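Local structure of venom allergen-like (VAL) 4 protein (Schistosoma mansoni, 4P27) at residues G75-D80 / C109-Q114; G86-W91 / Y134-N139; E101-N106 / E146-E151; W117-E122 / Y140-S145. The protein binds lipids as a member of the SCP/TAPS (CAP) superfamily of venom allergen-like proteins, although it lacks the prototypical CAP motifs. All blocks are in the same frame, centred on the assembly; numbering follows the deposited sequence.

Interaction 1. Residues G75-D80 / C109-Q114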
# COMPACT_ATOMS: atom_id res chain seq x y z
N GLY A 75 -7.58 4.43 2.23
CA GLY A 75 -7.43 3.05 1.81
C GLY A 75 -6.62 2.32 2.87
O GLY A 75 -5.98 2.94 3.69
N GLN A 76 -6.54 1.00 2.78
CA GLN A 76 -5.85 0.21 3.82
C GLN A 76 -5.31 -1.07 3.19
O GLN A 76 -5.96 -1.70 2.37
CB GLN A 76 -6.80 -0.08 4.96
CG GLN A 76 -6.12 -0.70 6.18
CD GLN A 76 -7.10 -0.76 7.36
OE1 GLN A 76 -7.87 -1.69 7.41
NE2 GLN A 76 -7.17 0.29 8.18
N ASN A 77 -4.09 -1.42 3.54
CA ASN A 77 -3.55 -2.74 3.19
C ASN A 77 -3.27 -3.43 4.54
O ASN A 77 -2.78 -2.79 5.51
CB ASN A 77 -2.18 -2.56 2.49
CG ASN A 77 -2.31 -2.25 1.01
OD1 ASN A 77 -3.40 -2.29 0.48
ND2 ASN A 77 -1.21 -1.89 0.34
N LEU A 78 -3.55 -4.72 4.61
CA LEU A 78 -3.33 -5.52 5.83
C LEU A 78 -2.42 -6.71 5.53
O LEU A 78 -2.37 -7.26 4.35
CB LEU A 78 -4.66 -6.08 6.34
CG LEU A 78 -5.80 -5.15 6.72
CD1 LEU A 78 -7.09 -5.96 7.04
CD2 LEU A 78 -5.44 -4.27 7.89
N ALA A 79 -1.61 -7.13 6.52
CA ALA A 79 -0.76 -8.32 6.29
C ALA A 79 -0.68 -9.10 7.61
O ALA A 79 -0.73 -8.51 8.70
CB ALA A 79 0.60 -7.96 5.75
N ASP A 80 -0.68 -10.43 7.50
CA ASP A 80 -0.62 -11.24 8.72
C ASP A 80 0.60 -12.08 8.42
O ASP A 80 0.52 -12.91 7.56
CB ASP A 80 -1.88 -12.12 8.88
CG ASP A 80 -1.74 -13.16 10.08
OD1 ASP A 80 -0.75 -13.07 10.88
OD2 ASP A 80 -2.66 -14.01 10.24
N CYS A 109 -5.23 -8.32 -6.20
CA CYS A 109 -4.47 -7.18 -6.67
C CYS A 109 -4.63 -5.96 -5.77
O CYS A 109 -3.99 -4.97 -6.06
CB CYS A 109 -5.00 -6.77 -8.08
SG CYS A 109 -4.66 -8.17 -9.17
N LYS A 110 -5.47 -5.99 -4.74
CA LYS A 110 -5.81 -4.75 -4.02
C LYS A 110 -4.58 -4.14 -3.34
O LYS A 110 -4.48 -2.95 -3.28
CB LYS A 110 -6.76 -4.91 -2.85
CG LYS A 110 -8.11 -5.54 -2.99
CD LYS A 110 -8.53 -5.84 -1.51
CE LYS A 110 -9.90 -6.50 -1.39
NZ LYS A 110 -10.50 -6.63 -2.76
N ASN A 111 -3.72 -4.95 -2.74
CA ASN A 111 -2.58 -4.37 -2.01
C ASN A 111 -1.61 -3.71 -3.00
O ASN A 111 -1.19 -2.62 -2.79
CB ASN A 111 -1.87 -5.51 -1.23
CG ASN A 111 -2.79 -6.11 -0.19
OD1 ASN A 111 -3.39 -5.38 0.58
ND2 ASN A 111 -3.01 -7.43 -0.24
N TYR A 112 -1.21 -4.43 -4.07
CA TYR A 112 -0.38 -3.84 -5.12
C TYR A 112 -0.95 -2.54 -5.72
O TYR A 112 -0.27 -1.48 -5.80
CB TYR A 112 -0.12 -4.90 -6.24
CG TYR A 112 0.51 -4.23 -7.44
CD1 TYR A 112 1.81 -3.77 -7.39
CD2 TYR A 112 -0.26 -3.95 -8.59
CE1 TYR A 112 2.37 -3.10 -8.49
CE2 TYR A 112 0.30 -3.31 -9.70
CZ TYR A 112 1.61 -2.86 -9.61
OH TYR A 112 2.19 -2.20 -10.63
N LYS A 113 -2.25 -2.55 -6.11
CA LYS A 113 -2.84 -1.37 -6.69
C LYS A 113 -2.82 -0.14 -5.77
O LYS A 113 -2.57 0.96 -6.22
CB LYS A 113 -4.31 -1.60 -7.20
CG LYS A 113 -4.44 -2.57 -8.38
CD LYS A 113 -5.94 -2.76 -8.75
CE LYS A 113 -6.47 -1.54 -9.50
NZ LYS A 113 -7.90 -1.82 -9.98
N GLN A 114 -3.10 -0.36 -4.49
CA GLN A 114 -3.04 0.70 -3.53
C GLN A 114 -1.59 1.23 -3.40
O GLN A 114 -1.41 2.44 -3.23
CB GLN A 114 -3.53 0.21 -2.16
CG GLN A 114 -3.43 1.30 -1.10
CD GLN A 114 -4.38 2.51 -1.42
OE1 GLN A 114 -5.56 2.46 -1.07
NE2 GLN A 114 -3.86 3.59 -1.99
O HOH W 1 -7.11 0.37 -0.22
O HOH W 2 -5.03 -6.05 2.72
O HOH W 3 -3.66 -8.65 2.66
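N77 and N111 each hold CG anti to their own carbonyl carbon (chi1 -83° in N77), which sets it beside the backbone N. The N77 amide lies against N111, the two side chains passing in opposite directions with their amide planes nearly perpendicular. N77 ND2 donates to the backbone O of N111 at 3.2 Å, a bent bond whose donor is tilted from the carbonyl plane. The other corner of the same amide is less comfortable: N77 OD1 stands 3.1 Å from N111 OD1, two acceptors with no bond between them, a proximity that is probably unfavourable in itself.

Waters complete the contact. One molecule donates to N111 OD1 at 2.8 Å and accepts from L78 N; another accepts from N111 ND2 and donates to L78 O. The N111 amide is thus bridged by water to both backbone polar atoms of L78, while its ND2 also bonds E94 OE2. The Q114 chain bends at chi2 (64°), which sets CD; OE1 lies 3.5 Å from the CA of G75, whose lack of a side chain permits the approach. A third water lies between Q114 OE1 and Q76 N, accepting from that nitrogen, and OE1 also takes a bond from D144 N. The contact illustrates how a helix can be seated on a strand through amides and waters rather than through an apolar seam.

Strand 75-81 runs at the border of the four-stranded sheet, paired with strand 133-141 through G75, N77 and A79. Helix 110-115 lies across it, and W91 of helix 84-93 touches both N77 and N111.

Interaction 2. Residues G86-W91 / Y134-N139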
# COMPACT_ATOMS: atom_id res chain seq x y z
N GLY A 86 8.56 -9.67 4.50
CA GLY A 86 7.80 -10.66 3.80
C GLY A 86 6.43 -10.07 3.43
O GLY A 86 5.95 -10.29 2.33
N ALA A 87 5.81 -9.39 4.40
CA ALA A 87 4.53 -8.73 4.17
C ALA A 87 4.63 -7.79 2.92
O ALA A 87 3.81 -7.90 1.99
CB ALA A 87 4.13 -7.98 5.40
N MET A 88 5.68 -6.95 2.85
CA MET A 88 5.80 -5.91 1.81
C MET A 88 5.88 -6.59 0.48
O MET A 88 5.25 -6.17 -0.50
CB MET A 88 7.03 -5.00 1.99
CG MET A 88 7.05 -4.06 3.20
SD MET A 88 5.48 -3.13 3.28
CE MET A 88 4.40 -4.00 4.43
N LYS A 89 6.65 -7.68 0.45
CA LYS A 89 6.92 -8.40 -0.77
C LYS A 89 5.66 -9.16 -1.23
O LYS A 89 5.38 -9.25 -2.42
CB LYS A 89 8.02 -9.42 -0.51
CG LYS A 89 8.74 -9.77 -1.79
CD LYS A 89 9.23 -11.23 -1.85
CE LYS A 89 10.19 -11.34 -3.04
NZ LYS A 89 11.15 -12.48 -2.97
N ASP A 90 4.94 -9.74 -0.28
CA ASP A 90 3.66 -10.30 -0.61
C ASP A 90 2.67 -9.28 -1.26
O ASP A 90 1.99 -9.56 -2.28
CB ASP A 90 3.04 -10.87 0.64
CG ASP A 90 1.70 -11.48 0.39
OD1 ASP A 90 1.62 -12.36 -0.45
OD2 ASP A 90 0.69 -11.09 1.02
N TRP A 91 2.56 -8.09 -0.66
CA TRP A 91 1.69 -7.07 -1.26
C TRP A 91 2.18 -6.74 -2.68
O TRP A 91 1.40 -6.68 -3.64
CB TRP A 91 1.73 -5.78 -0.41
CG TRP A 91 1.05 -5.88 0.89
CD1 TRP A 91 0.32 -6.91 1.37
CD2 TRP A 91 1.07 -4.87 1.91
NE1 TRP A 91 -0.13 -6.61 2.69
CE2 TRP A 91 0.33 -5.33 3.00
CE3 TRP A 91 1.64 -3.55 1.97
CZ2 TRP A 91 0.16 -4.57 4.16
CZ3 TRP A 91 1.47 -2.85 3.12
CH2 TRP A 91 0.76 -3.35 4.20
N TYR A 134 3.16 -10.70 12.90
CA TYR A 134 2.75 -9.29 13.00
C TYR A 134 1.37 -9.26 12.33
O TYR A 134 1.15 -9.94 11.36
CB TYR A 134 3.73 -8.46 12.18
CG TYR A 134 5.07 -8.26 12.87
CD1 TYR A 134 5.16 -7.43 13.99
CD2 TYR A 134 6.22 -8.91 12.42
CE1 TYR A 134 6.37 -7.24 14.63
CE2 TYR A 134 7.44 -8.69 13.03
CZ TYR A 134 7.50 -7.91 14.13
OH TYR A 134 8.69 -7.70 14.77
N LEU A 135 0.47 -8.47 12.91
CA LEU A 135 -0.57 -7.77 12.18
C LEU A 135 0.01 -6.40 11.73
O LEU A 135 0.37 -5.59 12.56
CB LEU A 135 -1.77 -7.58 13.09
CG LEU A 135 -2.97 -6.90 12.35
CD1 LEU A 135 -3.33 -7.59 11.03
CD2 LEU A 135 -4.15 -7.04 13.25
N ILE A 136 0.21 -6.24 10.42
CA ILE A 136 0.62 -4.95 9.83
C ILE A 136 -0.57 -4.24 9.11
O ILE A 136 -1.30 -4.90 8.33
CB ILE A 136 1.69 -5.21 8.81
CG1 ILE A 136 2.83 -6.00 9.50
CG2 ILE A 136 2.17 -3.90 8.16
CD1 ILE A 136 3.64 -6.80 8.50
N VAL A 137 -0.82 -2.96 9.47
CA VAL A 137 -1.90 -2.12 8.93
C VAL A 137 -1.18 -0.95 8.29
O VAL A 137 -0.42 -0.30 8.99
CB VAL A 137 -2.81 -1.61 10.03
CG1 VAL A 137 -3.96 -0.72 9.49
CG2 VAL A 137 -3.37 -2.82 10.83
N CYS A 138 -1.36 -0.72 6.97
CA CYS A 138 -0.99 0.58 6.31
C CYS A 138 -2.25 1.26 5.90
O CYS A 138 -3.14 0.60 5.32
CB CYS A 138 -0.13 0.39 5.06
SG CYS A 138 1.59 0.01 5.45
N ASN A 139 -2.33 2.54 6.29
CA ASN A 139 -3.39 3.46 5.87
C ASN A 139 -2.84 4.41 4.86
O ASN A 139 -1.66 4.82 4.94
CB ASN A 139 -4.03 4.24 7.01
CG ASN A 139 -4.81 3.35 7.93
OD1 ASN A 139 -5.44 2.43 7.46
ND2 ASN A 139 -4.73 3.60 9.28
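The core beneath helix 84-93, where W91 and C138 form a sulfur-aromatic contact, is a buried meeting of helix and strand with no hydrogen bond between them. The C138 sulfur approaches the W91 six-membered ring at its edge, almost in the ring plane: SG is 4.8 Å from the ring centroid and 3.7 Å from W91 CH2, with CZ3 equally near. That sulfur is already tied to C125 by a disulfide, so the indole rim abuts a cystine.

Two residues earlier on the strand, I136 points toward the same helix. Its CG1 branch continues to CD1 with chi2 156°, and CD1 presses on A87 CB at 3.4 Å, tighter than usual carbon contact. The other branch, CG2, lies 4.2 Å from W91 CH2, obliquely to the ring, and 4.3 Å from M88 CE. The M88 methyl also rests above one face of the indole, toward its rim. W91 NE1 leaves this apolar cluster to bond L78 O on strand 75-81, which satisfies its polar atom.

A helix laid against alternate, inward-pointing residues of a central strand, with the axes of 86-91 and 134-139 at 53°, is consistent with the alpha-beta-alpha sandwich of the CAP superfamily.

Interaction 3. Residues E101-N106 / E146-E151. With NAG (2-acetamido-2-deoxy-beta-D-glucopyranose), chain B.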
# COMPACT_ATOMS: atom_id res chain seq x y z
N GLU A 101 -4.12 -3.20 -18.81
CA GLU A 101 -4.93 -2.86 -20.07
C GLU A 101 -6.43 -3.11 -19.86
O GLU A 101 -7.30 -2.19 -20.01
CB GLU A 101 -4.49 -3.76 -21.20
CG GLU A 101 -3.18 -3.37 -21.77
CD GLU A 101 -2.94 -4.05 -23.12
OE1 GLU A 101 -3.84 -4.01 -23.99
OE2 GLU A 101 -1.86 -4.63 -23.33
N LYS A 102 -6.71 -4.29 -19.32
CA LYS A 102 -8.13 -4.61 -18.98
C LYS A 102 -8.54 -4.20 -17.61
O LYS A 102 -9.70 -4.28 -17.30
CB LYS A 102 -8.44 -6.06 -19.20
CG LYS A 102 -7.91 -6.52 -20.55
CD LYS A 102 -8.96 -7.03 -21.49
CE LYS A 102 -8.52 -8.41 -21.92
NZ LYS A 102 -9.30 -8.81 -23.11
N ASN A 103 -7.60 -3.67 -16.81
CA ASN A 103 -7.92 -3.39 -15.46
C ASN A 103 -8.53 -4.63 -14.81
O ASN A 103 -9.58 -4.55 -14.23
CB ASN A 103 -8.89 -2.21 -15.30
CG ASN A 103 -9.00 -1.77 -13.84
OD1 ASN A 103 -8.06 -1.94 -13.08
ND2 ASN A 103 -10.07 -1.14 -13.49
N GLN A 104 -7.88 -5.77 -14.90
CA GLN A 104 -8.52 -6.94 -14.39
C GLN A 104 -7.55 -7.68 -13.57
O GLN A 104 -6.36 -7.65 -13.83
CB GLN A 104 -8.85 -7.92 -15.53
CG GLN A 104 -10.26 -7.72 -16.03
CD GLN A 104 -10.48 -8.46 -17.35
OE1 GLN A 104 -9.79 -9.45 -17.66
NE2 GLN A 104 -11.44 -7.97 -18.14
N CYS A 105 -8.09 -8.44 -12.64
CA CYS A 105 -7.28 -9.10 -11.68
C CYS A 105 -7.64 -10.59 -11.68
O CYS A 105 -8.79 -10.95 -11.53
CB CYS A 105 -7.51 -8.46 -10.29
SG CYS A 105 -6.49 -9.25 -9.02
N ASN A 106 -6.62 -11.40 -11.76
CA ASN A 106 -6.63 -12.79 -11.41
C ASN A 106 -6.21 -13.16 -9.97
O ASN A 106 -5.05 -13.43 -9.72
CB ASN A 106 -5.73 -13.51 -12.42
CG ASN A 106 -5.91 -15.01 -12.37
OD1 ASN A 106 -7.03 -15.51 -12.40
ND2 ASN A 106 -4.82 -15.73 -12.25
N GLU A 146 -11.70 1.32 -7.81
CA GLU A 146 -11.62 0.17 -8.69
C GLU A 146 -10.94 0.49 -10.03
O GLU A 146 -10.65 -0.41 -10.72
CB GLU A 146 -13.03 -0.35 -9.04
CG GLU A 146 -13.91 0.62 -9.80
CD GLU A 146 -15.33 0.07 -10.00
OE1 GLU A 146 -15.56 -1.17 -9.86
OE2 GLU A 146 -16.22 0.90 -10.26
N ASP A 147 -10.72 1.71 -10.39
CA ASP A 147 -9.90 2.07 -11.62
C ASP A 147 -8.48 1.59 -11.64
O ASP A 147 -8.00 0.89 -10.67
CB ASP A 147 -9.84 3.58 -11.75
CG ASP A 147 -11.25 4.19 -11.86
OD1 ASP A 147 -12.10 3.44 -12.31
OD2 ASP A 147 -11.54 5.32 -11.45
N ARG A 148 -7.81 1.99 -12.74
CA ARG A 148 -6.39 1.72 -12.93
C ARG A 148 -5.62 2.64 -11.97
O ARG A 148 -6.05 3.79 -11.67
CB ARG A 148 -6.00 1.91 -14.42
CG ARG A 148 -6.59 0.83 -15.35
CD ARG A 148 -6.44 1.31 -16.81
NE ARG A 148 -6.97 0.28 -17.72
CZ ARG A 148 -8.28 0.29 -18.05
NH1 ARG A 148 -9.06 1.25 -17.61
NH2 ARG A 148 -8.77 -0.61 -18.81
N PRO A 149 -4.46 2.18 -11.50
CA PRO A 149 -3.75 3.00 -10.48
C PRO A 149 -3.11 4.30 -10.92
O PRO A 149 -2.85 5.18 -10.06
CB PRO A 149 -2.69 2.04 -9.94
CG PRO A 149 -2.48 1.03 -11.07
CD PRO A 149 -3.83 0.87 -11.73
N TYR A 150 -2.83 4.43 -12.22
CA TYR A 150 -2.07 5.55 -12.77
C TYR A 150 -2.21 5.67 -14.33
O TYR A 150 -2.71 4.77 -15.01
CB TYR A 150 -0.57 5.45 -12.39
CG TYR A 150 0.10 4.12 -12.79
CD1 TYR A 150 0.51 3.89 -14.10
CD2 TYR A 150 0.33 3.13 -11.83
CE1 TYR A 150 1.11 2.65 -14.47
CE2 TYR A 150 0.95 1.92 -12.16
CZ TYR A 150 1.35 1.69 -13.49
OH TYR A 150 1.87 0.45 -13.82
N GLU A 151 -1.67 6.74 -14.89
CA GLU A 151 -1.62 6.85 -16.37
C GLU A 151 -0.31 6.23 -16.85
O GLU A 151 0.74 6.56 -16.30
CB GLU A 151 -1.47 8.26 -16.73
CG GLU A 151 -2.69 9.13 -16.67
CD GLU A 151 -2.30 10.51 -17.22
OE1 GLU A 151 -1.29 10.60 -17.96
OE2 GLU A 151 -2.98 11.49 -16.90
C1 NAG B . -3.83 9.72 -11.84
C2 NAG B . -3.66 11.14 -12.41
C3 NAG B . -4.85 11.62 -13.18
C4 NAG B . -5.20 10.57 -14.20
C5 NAG B . -5.55 9.29 -13.47
C6 NAG B . -6.07 8.29 -14.47
C7 NAG B . -2.22 12.29 -10.91
C8 NAG B . -2.10 13.23 -9.78
N2 NAG B . -3.42 12.12 -11.40
O3 NAG B . -4.53 12.85 -13.81
O4 NAG B . -6.30 11.00 -14.94
O5 NAG B . -4.40 8.82 -12.78
O6 NAG B . -6.30 7.04 -13.87
O7 NAG B . -1.26 11.72 -11.32
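The guanidinium of R148 takes N103 CB over the centre of one face, 3.7 Å above the plane, and E101 O at its edge, close to the plane. The amide of N103 is turned 39° from that plane, so the two side chains cross obliquely rather than stacking flat. R148 gets there by an extended chain from CG to NE, along which its CG also brushes N103 CB. At the edge, R148 NH2 donates to E101 O; the modelled separation of 2.5 Å is shorter than such bonds normally are, and the exact length is doubtful. R148 NE turns to F100 O, which gives the charged group a second backbone carbonyl.

In N103, CG is anti to the backbone N (chi1 -169°), and ND2 donates to E146 O at 2.9 Å. This bond is nearly straight, and the donor lies in the carbonyl plane on a lone pair. The N103 OD1 end is held by Y98 OH and by K113 NZ, so both ends of the amide are engaged. The backbone of N103 has positive phi and psi, 52° each, as suits the first position of a G1 beta bulge: N103 and Q104 both face N99 in the small hairpin of strands 98-99 and 104-105. The disulfide from C105 to C109 ties this hairpin to the start of helix 110-115.

Segment 146-151 also borders the glycan carried by N118. E151, extended beyond CG, brings OE2 to 3.6 Å from C4 of the N-acetylglucosamine, and R148 O lies 3.9 Å from the sugar's O6.

Interaction 4. Residues W117-E122 / Y140-S145. With NAG (2-acetamido-2-deoxy-beta-D-glucopyranose), chain B.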
# COMPACT_ATOMS: atom_id res chain seq x y z
N TRP A 117 -0.84 3.63 -6.30
CA TRP A 117 -1.99 4.47 -6.59
C TRP A 117 -1.51 5.86 -6.77
O TRP A 117 -0.85 6.46 -5.87
CB TRP A 117 -3.08 4.36 -5.48
CG TRP A 117 -4.35 4.95 -6.03
CD1 TRP A 117 -4.84 6.24 -5.82
CD2 TRP A 117 -5.27 4.29 -6.90
NE1 TRP A 117 -6.05 6.41 -6.55
CE2 TRP A 117 -6.32 5.22 -7.22
CE3 TRP A 117 -5.31 2.99 -7.46
CZ2 TRP A 117 -7.40 4.89 -8.07
CZ3 TRP A 117 -6.42 2.66 -8.29
CH2 TRP A 117 -7.42 3.62 -8.56
N ASN A 118 -1.77 6.41 -7.94
CA ASN A 118 -1.11 7.70 -8.27
C ASN A 118 -1.57 8.92 -7.45
O ASN A 118 -0.75 9.81 -7.18
CB ASN A 118 -1.23 8.00 -9.78
CG ASN A 118 -2.65 8.38 -10.18
OD1 ASN A 118 -3.65 7.97 -9.53
ND2 ASN A 118 -2.75 9.10 -11.28
N THR A 119 -2.84 9.00 -7.03
CA THR A 119 -3.26 10.21 -6.24
C THR A 119 -2.99 10.09 -4.74
O THR A 119 -3.12 11.06 -4.00
CB THR A 119 -4.77 10.48 -6.33
OG1 THR A 119 -5.49 9.28 -6.10
CG2 THR A 119 -5.19 10.99 -7.81
N THR A 120 -2.63 8.90 -4.27
CA THR A 120 -2.32 8.76 -2.85
C THR A 120 -1.12 9.64 -2.45
O THR A 120 -0.06 9.61 -3.08
CB THR A 120 -2.01 7.25 -2.52
OG1 THR A 120 -3.17 6.45 -2.81
CG2 THR A 120 -1.60 7.14 -1.04
N GLU A 121 -1.24 10.33 -1.32
CA GLU A 121 -0.32 11.36 -0.95
C GLU A 121 0.28 11.04 0.42
O GLU A 121 1.45 11.35 0.68
CB GLU A 121 -1.12 12.66 -0.81
CG GLU A 121 -0.23 13.77 -0.34
CD GLU A 121 -0.39 15.00 -1.19
OE1 GLU A 121 -1.47 15.16 -1.76
OE2 GLU A 121 0.57 15.78 -1.30
N GLU A 122 -0.56 10.57 1.31
CA GLU A 122 -0.19 10.35 2.71
C GLU A 122 -0.23 8.85 2.97
O GLU A 122 -1.18 8.14 2.55
CB GLU A 122 -1.17 11.02 3.66
CG GLU A 122 -1.51 12.41 3.21
CD GLU A 122 -0.96 13.44 4.12
OE1 GLU A 122 0.17 13.31 4.64
OE2 GLU A 122 -1.72 14.39 4.33
N TYR A 140 -3.69 4.73 3.88
CA TYR A 140 -3.30 5.55 2.74
C TYR A 140 -4.44 6.64 2.54
O TYR A 140 -5.60 6.34 2.69
CB TYR A 140 -3.25 4.73 1.48
CG TYR A 140 -2.33 3.53 1.55
CD1 TYR A 140 -2.78 2.29 2.09
CD2 TYR A 140 -0.97 3.62 1.11
CE1 TYR A 140 -1.94 1.17 2.16
CE2 TYR A 140 -0.11 2.48 1.16
CZ TYR A 140 -0.60 1.29 1.73
OH TYR A 140 0.20 0.17 1.80
N ALA A 141 -4.06 7.87 2.19
CA ALA A 141 -5.01 8.99 1.93
C ALA A 141 -4.55 9.72 0.66
O ALA A 141 -3.42 10.14 0.59
CB ALA A 141 -4.98 9.97 3.10
N PRO A 142 -5.44 9.89 -0.34
CA PRO A 142 -6.82 9.31 -0.38
C PRO A 142 -6.64 7.83 -0.62
O PRO A 142 -5.54 7.39 -0.98
CB PRO A 142 -7.50 9.95 -1.65
CG PRO A 142 -6.49 10.85 -2.23
CD PRO A 142 -5.20 10.91 -1.38
N GLY A 143 -7.70 7.05 -0.47
CA GLY A 143 -7.58 5.63 -0.84
C GLY A 143 -7.78 5.43 -2.34
O GLY A 143 -7.91 6.38 -3.07
N ASP A 144 -7.70 4.21 -2.78
CA ASP A 144 -7.83 3.92 -4.16
C ASP A 144 -9.30 3.65 -4.57
O ASP A 144 -10.19 3.70 -3.76
CB ASP A 144 -6.86 2.79 -4.53
CG ASP A 144 -7.17 1.48 -3.95
OD1 ASP A 144 -8.18 1.30 -3.26
OD2 ASP A 144 -6.32 0.57 -4.21
N SER A 145 -9.53 3.32 -5.83
CA SER A 145 -10.86 2.96 -6.30
C SER A 145 -10.68 1.71 -7.10
O SER A 145 -9.59 1.09 -7.11
CB SER A 145 -11.44 4.12 -7.14
OG SER A 145 -10.77 4.23 -8.36
C1 NAG B . -3.83 9.72 -11.84
C2 NAG B . -3.66 11.14 -12.41
C3 NAG B . -4.85 11.62 -13.18
C4 NAG B . -5.20 10.57 -14.20
C5 NAG B . -5.55 9.29 -13.47
C6 NAG B . -6.07 8.29 -14.47
C7 NAG B . -2.22 12.29 -10.91
C8 NAG B . -2.10 13.23 -9.78
N2 NAG B . -3.42 12.12 -11.40
O3 NAG B . -4.53 12.85 -13.81
O4 NAG B . -6.30 11.00 -14.94
O5 NAG B . -4.40 8.82 -12.78
O6 NAG B . -6.30 7.04 -13.87
O7 NAG B . -1.26 11.72 -11.32
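A classic beta bulge marks where strands 122-130 and 133-141 part: E121 and E122 both face A141. A141 O accepts from E121 N at 2.9 Å and from E122 N at 3.0 Å, the latter in the carbonyl plane and the former tilted from it, and A141 N returns a bond to E122 O. Past this pair the chain turns through a cis peptide into P142, whose CD sits 3.3 Å from T119 O. T120 OG1 then donates to P142 O at 3.1 Å, nearly along the C=O axis, while T120 CG2 meets the Y140 ring at its edge; the phenol oxygen of Y140 is hydrogen-bonded to H15 NE2.

At the other end of the contact, W117 packs against the loop that follows strand 133-141. D144 CB stands over the indole, 3.5 Å from the centroid of its six-membered ring, in a CH-pi contact, with the carboxylate plane steeply inclined to the ring. S145 covers the same face, its N above the rim and its OG 3.4 Å from W117 CH2. N118 OD1 lies above the opposite face, toward its rim, and N118 ND2 is bonded covalently to C1 of N-acetylglucosamine.

Chemically, the contact passes from polar to aromatic. One carbonyl gripped by two amide N-H groups would probably be polarised, and the hydroxyl bond just beyond it continues the tie after regular pairing ends; thereafter an indole face takes over, directly beside the glycosylated asparagine.

Interactions 1 and 2 lie about 8 Å apart, centre to centre, on neighbouring strands 75-81 and 133-141 of one sheet, joined by N77 N to C138 O and by Q76 to N139. Interaction 4 takes up the end of strand 133-141, about 17 Å from the centre of interaction 2 and across the chain's centre from it. Interaction 3 stands outermost; K113 of helix 110-115 links it to interaction 1, and P149 O to N118 N links it to interaction 4. Along the chain, interaction 1 closes before interaction 4 opens, interaction 4 is nested within interaction 3, and all other pairs cross. Buried sheet core and glycan-bearing surface are thus connected through interactions 1 and 4, although interactions 2 and 3 do not touch.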